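Side-chain contacts in outer surface protein (Bacillus cereus ATCC 14579, PDB 1X7F), which is of unconfirmed function but probably hydrolyses 6-phospho-N-acetylmuramic acid glycosides during recycling of the bacterial cell wall: residues R286-E291 / G343-I348; G263-N266 / L270-K273; E282-A287 / R357-G362. One frame throughout, in Å; residues are numbered along the deposited sequence.

Interaction 1. Residues R286-E291 / G343-I348; sequences RATLQE and GELQII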
loop_
_atom_site.group_PDB
_atom_site.type_symbol
_atom_site.label_atom_id
_atom_site.label_comp_id
_atom_site.label_asym_id
_atom_site.label_seq_id
_atom_site.Cartn_x
_atom_site.Cartn_y
_atom_site.Cartn_z
ATOM N N ARG A 286 -12.323 20.374 -14.520
ATOM C CA ARG A 286 -13.467 19.922 -13.711
ATOM C C ARG A 286 -13.873 18.493 -14.082
ATOM O O ARG A 286 -14.099 17.665 -13.196
ATOM C CB ARG A 286 -14.666 20.877 -13.860
ATOM C CG ARG A 286 -15.807 20.612 -12.878
ATOM C CD ARG A 286 -17.087 21.467 -13.074
ATOM N NE ARG A 286 -16.766 22.732 -13.710
ATOM C CZ ARG A 286 -17.283 23.166 -14.851
ATOM N NH1 ARG A 286 -18.224 22.477 -15.491
ATOM N NH2 ARG A 286 -16.873 24.330 -15.329
ATOM N N ALA A 287 -13.956 18.213 -15.385
ATOM C CA ALA A 287 -14.226 16.857 -15.883
ATOM C C ALA A 287 -13.210 15.863 -15.327
ATOM O O ALA A 287 -13.545 14.743 -15.002
ATOM C CB ALA A 287 -14.199 16.824 -17.416
ATOM N N THR A 288 -11.961 16.290 -15.229
ATOM C CA THR A 288 -10.884 15.437 -14.737
ATOM C C THR A 288 -10.958 15.209 -13.223
ATOM O O THR A 288 -10.887 14.065 -12.768
ATOM C CB THR A 288 -9.526 16.067 -15.127
ATOM O OG1 THR A 288 -9.442 16.150 -16.564
ATOM C CG2 THR A 288 -8.350 15.157 -14.695
ATOM N N LEU A 289 -11.112 16.298 -12.466
ATOM C CA LEU A 289 -10.909 16.293 -11.008
ATOM C C LEU A 289 -12.163 16.083 -10.175
ATOM O O LEU A 289 -12.090 15.560 -9.063
ATOM C CB LEU A 289 -10.262 17.601 -10.546
ATOM C CG LEU A 289 -8.891 18.017 -11.057
ATOM C CD1 LEU A 289 -8.558 19.416 -10.518
ATOM C CD2 LEU A 289 -7.838 17.012 -10.650
ATOM N N GLN A 290 -13.302 16.512 -10.703
ATOM C CA GLN A 290 -14.534 16.548 -9.926
ATOM C C GLN A 290 -15.322 15.253 -10.066
ATOM O O GLN A 290 -16.284 15.026 -9.351
ATOM C CB GLN A 290 -15.395 17.765 -10.324
ATOM C CG GLN A 290 -16.336 18.197 -9.243
ATOM C CD GLN A 290 -17.073 19.485 -9.563
ATOM O OE1 GLN A 290 -18.248 19.451 -9.932
ATOM N NE2 GLN A 290 -16.383 20.622 -9.428
ATOM N N GLU A 291 -14.900 14.404 -10.985
ATOM C CA GLU A 291 -15.635 13.190 -11.295
ATOM C C GLU A 291 -15.003 11.965 -10.670
ATOM O O GLU A 291 -13.781 11.815 -10.672
ATOM C CB GLU A 291 -15.708 12.977 -12.823
ATOM C CG GLU A 291 -16.239 14.166 -13.616
ATOM C CD GLU A 291 -17.654 14.548 -13.228
ATOM O OE1 GLU A 291 -18.477 13.622 -13.046
ATOM O OE2 GLU A 291 -17.939 15.768 -13.097
ATOM N N GLY A 343 -16.542 15.243 -25.042
ATOM C CA GLY A 343 -16.625 15.233 -23.594
ATOM C C GLY A 343 -16.253 13.877 -23.021
ATOM O O GLY A 343 -16.278 13.717 -21.809
ATOM N N GLU A 344 -15.923 12.900 -23.879
ATOM C CA GLU A 344 -15.458 11.604 -23.382
ATOM C C GLU A 344 -14.021 11.784 -22.941
ATOM O O GLU A 344 -13.162 12.165 -23.741
ATOM C CB GLU A 344 -15.585 10.455 -24.419
ATOM C CG GLU A 344 -15.027 9.112 -23.926
ATOM C CD GLU A 344 -15.273 7.938 -24.879
ATOM O OE1 GLU A 344 -16.435 7.611 -25.174
ATOM O OE2 GLU A 344 -14.296 7.301 -25.317
ATOM N N LEU A 345 -13.782 11.529 -21.659
ATOM C CA LEU A 345 -12.453 11.586 -21.078
ATOM C C LEU A 345 -11.791 10.213 -21.188
ATOM O O LEU A 345 -12.426 9.191 -20.927
ATOM C CB LEU A 345 -12.532 12.023 -19.605
ATOM C CG LEU A 345 -11.206 12.167 -18.846
ATOM C CD1 LEU A 345 -11.280 13.347 -17.896
ATOM C CD2 LEU A 345 -10.786 10.873 -18.087
ATOM N N GLN A 346 -10.520 10.207 -21.579
ATOM C CA GLN A 346 -9.756 8.977 -21.717
ATOM C C GLN A 346 -8.397 9.134 -21.072
ATOM O O GLN A 346 -7.887 10.245 -20.941
ATOM C CB GLN A 346 -9.568 8.608 -23.195
ATOM C CG GLN A 346 -10.860 8.464 -23.995
ATOM C CD GLN A 346 -10.615 8.400 -25.492
ATOM O OE1 GLN A 346 -9.479 8.596 -25.956
ATOM N NE2 GLN A 346 -11.677 8.134 -26.256
ATOM N N ILE A 347 -7.828 8.013 -20.650
ATOM C CA ILE A 347 -6.439 7.963 -20.256
ATOM C C ILE A 347 -5.812 6.953 -21.211
ATOM O O ILE A 347 -6.308 5.846 -21.354
ATOM C CB ILE A 347 -6.249 7.558 -18.759
ATOM C CG1 ILE A 347 -7.029 8.507 -17.832
ATOM C CG2 ILE A 347 -4.739 7.546 -18.410
ATOM C CD1 ILE A 347 -6.785 8.277 -16.343
ATOM N N ILE A 348 -4.759 7.370 -21.904
ATOM C CA ILE A 348 -4.157 6.548 -22.941
ATOM C C ILE A 348 -3.318 5.436 -22.303
ATOM O O ILE A 348 -2.582 5.685 -21.345
ATOM C CB ILE A 348 -3.308 7.440 -23.915
ATOM C CG1 ILE A 348 -4.136 8.621 -24.475
ATOM C CG2 ILE A 348 -2.716 6.608 -25.053
ATOM C CD1 ILE A 348 -5.553 8.257 -25.010
#

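Interaction 2. Residues G263-N266 / L270-K273; sequences GNLN and LQLK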
loop_
_atom_site.group_PDB
_atom_site.type_symbol
_atom_site.label_atom_id
_atom_site.label_comp_id
_atom_site.label_asym_id
_atom_site.label_seq_id
_atom_site.Cartn_x
_atom_site.Cartn_y
_atom_site.Cartn_z
ATOM N N GLY A 263 -0.813 9.500 5.078
ATOM C CA GLY A 263 -2.061 9.733 5.782
ATOM C C GLY A 263 -3.113 10.423 4.917
ATOM O O GLY A 263 -4.320 10.264 5.141
ATOM N N ASN A 264 -2.653 11.186 3.930
ATOM C CA ASN A 264 -3.550 11.897 3.027
ATOM C C ASN A 264 -4.235 10.993 2.002
ATOM O O ASN A 264 -5.244 11.365 1.434
ATOM C CB ASN A 264 -2.808 13.038 2.326
ATOM C CG ASN A 264 -2.596 14.248 3.227
ATOM O OD1 ASN A 264 -3.123 14.323 4.339
ATOM N ND2 ASN A 264 -1.818 15.209 2.743
ATOM N N LEU A 265 -3.683 9.808 1.771
ATOM C CA LEU A 265 -4.190 8.912 0.739
ATOM C C LEU A 265 -5.586 8.372 1.046
ATOM O O LEU A 265 -5.908 8.105 2.208
ATOM C CB LEU A 265 -3.242 7.730 0.554
ATOM C CG LEU A 265 -1.831 7.929 -0.026
ATOM C CD1 LEU A 265 -1.082 6.619 -0.060
ATOM C CD2 LEU A 265 -1.894 8.524 -1.425
ATOM N N ASN A 266 -6.396 8.204 -0.004
ATOM C CA ASN A 266 -7.588 7.373 0.053
ATOM C C ASN A 266 -7.143 5.915 -0.028
ATOM O O ASN A 266 -6.493 5.502 -0.979
ATOM C CB ASN A 266 -8.574 7.726 -1.083
ATOM C CG ASN A 266 -9.963 7.088 -0.898
ATOM O OD1 ASN A 266 -10.084 5.944 -0.474
ATOM N ND2 ASN A 266 -11.006 7.824 -1.260
ATOM N N LEU A 270 -8.294 4.034 -5.844
ATOM C CA LEU A 270 -7.159 4.471 -6.637
ATOM C C LEU A 270 -7.233 5.953 -7.003
ATOM O O LEU A 270 -8.252 6.419 -7.519
ATOM C CB LEU A 270 -7.063 3.632 -7.900
ATOM C CG LEU A 270 -5.822 3.813 -8.784
ATOM C CD1 LEU A 270 -4.527 3.480 -8.026
ATOM C CD2 LEU A 270 -5.985 2.914 -9.986
ATOM N N GLN A 271 -6.152 6.681 -6.714
ATOM C CA GLN A 271 -6.037 8.106 -7.019
ATOM C C GLN A 271 -4.790 8.300 -7.872
ATOM O O GLN A 271 -3.681 7.990 -7.439
ATOM C CB GLN A 271 -5.926 8.958 -5.753
ATOM C CG GLN A 271 -7.017 8.759 -4.710
ATOM C CD GLN A 271 -6.736 9.526 -3.430
ATOM O OE1 GLN A 271 -5.803 9.185 -2.679
ATOM N NE2 GLN A 271 -7.544 10.559 -3.164
ATOM N N LEU A 272 -4.980 8.802 -9.085
ATOM C CA LEU A 272 -3.886 8.947 -10.039
ATOM C C LEU A 272 -3.493 10.405 -10.085
ATOM O O LEU A 272 -4.329 11.265 -10.405
ATOM C CB LEU A 272 -4.320 8.473 -11.431
ATOM C CG LEU A 272 -4.769 6.999 -11.514
ATOM C CD1 LEU A 272 -5.439 6.720 -12.869
ATOM C CD2 LEU A 272 -3.589 6.014 -11.263
ATOM N N LYS A 273 -2.234 10.685 -9.743
ATOM C CA LYS A 273 -1.707 12.047 -9.834
ATOM C C LYS A 273 -1.632 12.509 -11.303
ATOM O O LYS A 273 -0.984 11.865 -12.146
ATOM C CB LYS A 273 -0.349 12.148 -9.143
ATOM C CG LYS A 273 0.236 13.541 -9.178
ATOM C CD LYS A 273 1.122 13.818 -7.990
ATOM C CE LYS A 273 1.589 15.269 -8.013
ATOM N NZ LYS A 273 2.698 15.528 -7.054
HETATM O O HOH W 1 -4.872 6.670 -3.021
#

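Interaction 3. Residues E282-A287 / R357-G362; sequences EVEKRA and RKNIVG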
loop_
_atom_site.group_PDB
_atom_site.type_symbol
_atom_site.label_atom_id
_atom_site.label_comp_id
_atom_site.label_asym_id
_atom_site.label_seq_id
_atom_site.Cartn_x
_atom_site.Cartn_y
_atom_site.Cartn_z
ATOM N N GLU A 282 -10.857 25.280 -17.832
ATOM C CA GLU A 282 -11.533 25.042 -16.569
ATOM C C GLU A 282 -12.503 23.868 -16.613
ATOM O O GLU A 282 -12.595 23.104 -15.656
ATOM C CB GLU A 282 -12.260 26.312 -16.091
ATOM C CG GLU A 282 -11.330 27.398 -15.560
ATOM C CD GLU A 282 -10.269 26.859 -14.611
ATOM O OE1 GLU A 282 -9.065 26.996 -14.924
ATOM O OE2 GLU A 282 -10.625 26.277 -13.560
ATOM N N VAL A 283 -13.226 23.729 -17.716
ATOM C CA VAL A 283 -14.190 22.651 -17.845
ATOM C C VAL A 283 -13.472 21.297 -18.002
ATOM O O VAL A 283 -13.930 20.289 -17.480
ATOM C CB VAL A 283 -15.222 22.918 -18.983
ATOM C CG1 VAL A 283 -14.552 22.912 -20.343
ATOM C CG2 VAL A 283 -16.339 21.884 -18.958
ATOM N N GLU A 284 -12.339 21.293 -18.700
ATOM C CA GLU A 284 -11.525 20.085 -18.852
ATOM C C GLU A 284 -10.961 19.640 -17.503
ATOM O O GLU A 284 -10.959 18.453 -17.202
ATOM C CB GLU A 284 -10.392 20.299 -19.875
ATOM C CG GLU A 284 -10.864 20.277 -21.314
ATOM C CD GLU A 284 -9.860 20.857 -22.307
ATOM O OE1 GLU A 284 -8.766 21.319 -21.898
ATOM O OE2 GLU A 284 -10.177 20.851 -23.517
ATOM N N LYS A 285 -10.504 20.598 -16.697
ATOM C CA LYS A 285 -10.010 20.311 -15.353
ATOM C C LYS A 285 -11.114 19.816 -14.409
ATOM O O LYS A 285 -10.866 18.945 -13.601
ATOM C CB LYS A 285 -9.335 21.544 -14.751
ATOM C CG LYS A 285 -8.052 21.967 -15.452
ATOM C CD LYS A 285 -7.348 23.005 -14.585
ATOM C CE LYS A 285 -6.174 23.645 -15.300
ATOM N NZ LYS A 285 -5.363 24.456 -14.341
ATOM N N ARG A 286 -12.323 20.374 -14.520
ATOM C CA ARG A 286 -13.467 19.922 -13.711
ATOM C C ARG A 286 -13.873 18.493 -14.082
ATOM O O ARG A 286 -14.099 17.665 -13.196
ATOM C CB ARG A 286 -14.666 20.877 -13.860
ATOM C CG ARG A 286 -15.807 20.612 -12.878
ATOM C CD ARG A 286 -17.087 21.467 -13.074
ATOM N NE ARG A 286 -16.766 22.732 -13.710
ATOM C CZ ARG A 286 -17.283 23.166 -14.851
ATOM N NH1 ARG A 286 -18.224 22.477 -15.491
ATOM N NH2 ARG A 286 -16.873 24.330 -15.329
ATOM N N ALA A 287 -13.956 18.213 -15.385
ATOM C CA ALA A 287 -14.226 16.857 -15.883
ATOM C C ALA A 287 -13.210 15.863 -15.327
ATOM O O ALA A 287 -13.545 14.743 -15.002
ATOM C CB ALA A 287 -14.199 16.824 -17.416
ATOM N N ARG A 357 -9.659 15.025 -33.188
ATOM C CA ARG A 357 -10.944 15.019 -32.461
ATOM C C ARG A 357 -10.799 14.905 -30.931
ATOM O O ARG A 357 -11.795 14.876 -30.186
ATOM C CB ARG A 357 -11.835 13.903 -33.019
ATOM C CG ARG A 357 -12.114 14.057 -34.543
ATOM C CD ARG A 357 -12.735 12.831 -35.201
ATOM N NE ARG A 357 -12.013 11.612 -34.841
ATOM C CZ ARG A 357 -12.395 10.387 -35.162
ATOM N NH1 ARG A 357 -13.514 10.195 -35.864
ATOM N NH2 ARG A 357 -11.660 9.343 -34.765
ATOM N N LYS A 358 -9.552 14.842 -30.471
ATOM C CA LYS A 358 -9.230 14.806 -29.054
ATOM C C LYS A 358 -8.342 15.986 -28.665
ATOM O O LYS A 358 -7.444 16.355 -29.419
ATOM C CB LYS A 358 -8.515 13.506 -28.709
ATOM C CG LYS A 358 -9.289 12.252 -29.068
ATOM C CD LYS A 358 -8.629 11.030 -28.465
ATOM C CE LYS A 358 -9.132 9.754 -29.097
ATOM N NZ LYS A 358 -8.506 8.572 -28.450
ATOM N N ASN A 359 -8.596 16.570 -27.494
ATOM C CA ASN A 359 -7.680 17.541 -26.885
ATOM C C ASN A 359 -6.842 16.852 -25.802
ATOM O O ASN A 359 -7.376 16.055 -25.027
ATOM C CB ASN A 359 -8.457 18.703 -26.252
ATOM C CG ASN A 359 -9.117 19.631 -27.280
ATOM O OD1 ASN A 359 -9.928 20.472 -26.901
ATOM N ND2 ASN A 359 -8.779 19.490 -28.566
ATOM N N ILE A 360 -5.544 17.133 -25.727
ATOM C CA ILE A 360 -4.770 16.622 -24.572
ATOM C C ILE A 360 -4.970 17.549 -23.372
ATOM O O ILE A 360 -4.852 18.765 -23.497
ATOM C CB ILE A 360 -3.235 16.407 -24.856
ATOM C CG1 ILE A 360 -2.547 15.933 -23.555
ATOM C CG2 ILE A 360 -2.573 17.698 -25.413
ATOM C CD1 ILE A 360 -1.089 15.558 -23.686
ATOM N N VAL A 361 -5.258 16.962 -22.215
ATOM C CA VAL A 361 -5.635 17.728 -21.020
ATOM C C VAL A 361 -4.502 17.730 -19.993
ATOM O O VAL A 361 -4.220 18.752 -19.370
ATOM C CB VAL A 361 -6.972 17.190 -20.427
ATOM C CG1 VAL A 361 -7.240 17.733 -19.042
ATOM C CG2 VAL A 361 -8.136 17.561 -21.349
ATOM N N GLY A 362 -3.839 16.581 -19.845
ATOM C CA GLY A 362 -2.743 16.432 -18.916
ATOM C C GLY A 362 -2.081 15.081 -19.034
ATOM O O GLY A 362 -2.305 14.345 -19.996
#

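Interaction 1. Residues R286-E291 / G343-I348
The contact between helix residues A287 and T288 and strand residue L345 rests on one methyl group. L345 CD1 lies 3.6 Å from T288 OG1 and 3.8 Å from T288 CA, so it meets the threonine at its backbone CA as well as at its hydroxyl oxygen. One residue earlier, the carbonyl A287 O is 3.9 Å from the same CD1 carbon of L345. The A287 methyl is a looser neighbour, with CB 4.6 Å from L345 CD1. L345 reaches this place because CG stands anti to the backbone N (chi1 -179°), which carries the branched end out from the strand; CD1 then faces the helix while CD2 turns away from it. Its second torsion, 143°, is well off a staggered value. The leucine and threonine side chains cross at about a right angle. This is helix-on-sheet packing in the C-terminal domain: helix 282-289 lies against the mixed sheet, in which strand 345-348 runs between strands 330-334 and 303-306. T288 sets OG1 beside its own backbone N (chi1 -61°), from where the hydroxyl hydrogen-bonds back to E284 O, one turn earlier. That bond satisfies the buried oxygen within the helix; the leucine methyl touches it by van der Waals contact. The T288 side chain also packs on V331 and F276. E344, whose side chain extends away from the helix, forms a salt bridge through OE1 with R305 NH2.

Interaction 2. Residues G263-N266 / L270-K273
Q271 lays its amide group against N266, and the closest packing of the contact is here. N266 CB sits above the amide plane, 3.5 Å from Q271 CD, while Q271 OE1 accepts a hydrogen bond from N266 N at 2.9 Å. The bond is nearly straight at the hydrogen (168°), yet the donor stands 52° out of the carbonyl plane rather than on a lone pair. An extended chain beyond CG gives Q271 the length to span the gap from its strand. The contact sits at the junction of two domains: residues 263-266 run from the end of helix 256-264, which follows the last strand of the N-terminal eight-stranded parallel sheet, ordered as in a (beta/alpha)8 barrel, into the connecting loop, and strand 270-276 enters the mixed sheet of the C-terminal domain. L265 makes a looser approach, its CD2 4.2 Å from Q271 OE1, and also packs on A235, K236 and W239 of helix 231-240. The same amide oxygen also meets the wet side of the contact: a water bridges the segments, 2.7 Å from Q271 OE1 and 2.9 Å from N266 O. N264 directs the end of its exposed side chain away from the strand. The polar end of N266 turns back along the connection, where OD1 accepts from Y268 N.

Interaction 3. Residues E282-A287 / R357-G362
E284 OE1 is gripped twice, by a salt bridge from R321 NH2 and by a hydrogen bond from T281 N, while the rest of the side chain lies against V361 and N359 of the strand. The bond to T281 N, just ahead of the first turn of helix 282-289, ties the glutamate back to the helix start. With OE1 held there and by an arginine, rotation of the carboxylate should be restricted, and the positive charge beside it would favour the ionised form. The aliphatic part of E284 packs across V361 at an oblique angle: CB is 3.8 Å from V361 CG2, and CD is also 3.8 Å from that methyl. V361 CG1 is a little farther, 4.1 Å from E284 CB. The valine can offer both methyls because CG1 is anti to its backbone N (chi1 167°) and CG2 lies beside that N. At the carboxylate end, E284 OE2 comes 3.4 Å from N359 OD1. Two acceptors meet here, so this is proximity without a hydrogen bond. The carboxylate and amide planes are 73° apart, and the two side chains cross at about a right angle. V361 and G362 both face V331, which makes a classic beta bulge at the point where the valine meets the helix. R321 NH2 also hydrogen-bonds I360 O, so the same group that holds the glutamate is bound to the strand backbone. Around the contact, strand 358-364 runs between strands 270-276 and 330-334; V361 packs on F276 and I333, one from each neighbour, and helix 282-289 lies over them, with V283 and A287 touching Y313 of helix 309-313.

How the interactions relate
Interactions 1 and 3 are buried contacts of the same helix, 282-289, with two strands of the C-terminal sheet; their centres are about 7 Å apart, and T288 OG1 of interaction 1 touches V361 CG1 of interaction 3 at 3.7 Å. Interaction 1 is almost wholly van der Waals, whereas interaction 3 sets an arginine-paired carboxylate over a valine. Interaction 2 is a surface contact, its centre about 17 Å from that of interaction 1, and relies on a side-chain-to-backbone hydrogen bond and a water where the two domains join. Its strand, 270-276, leads on to the shared helix, and L272 packs against I347 of interaction 1.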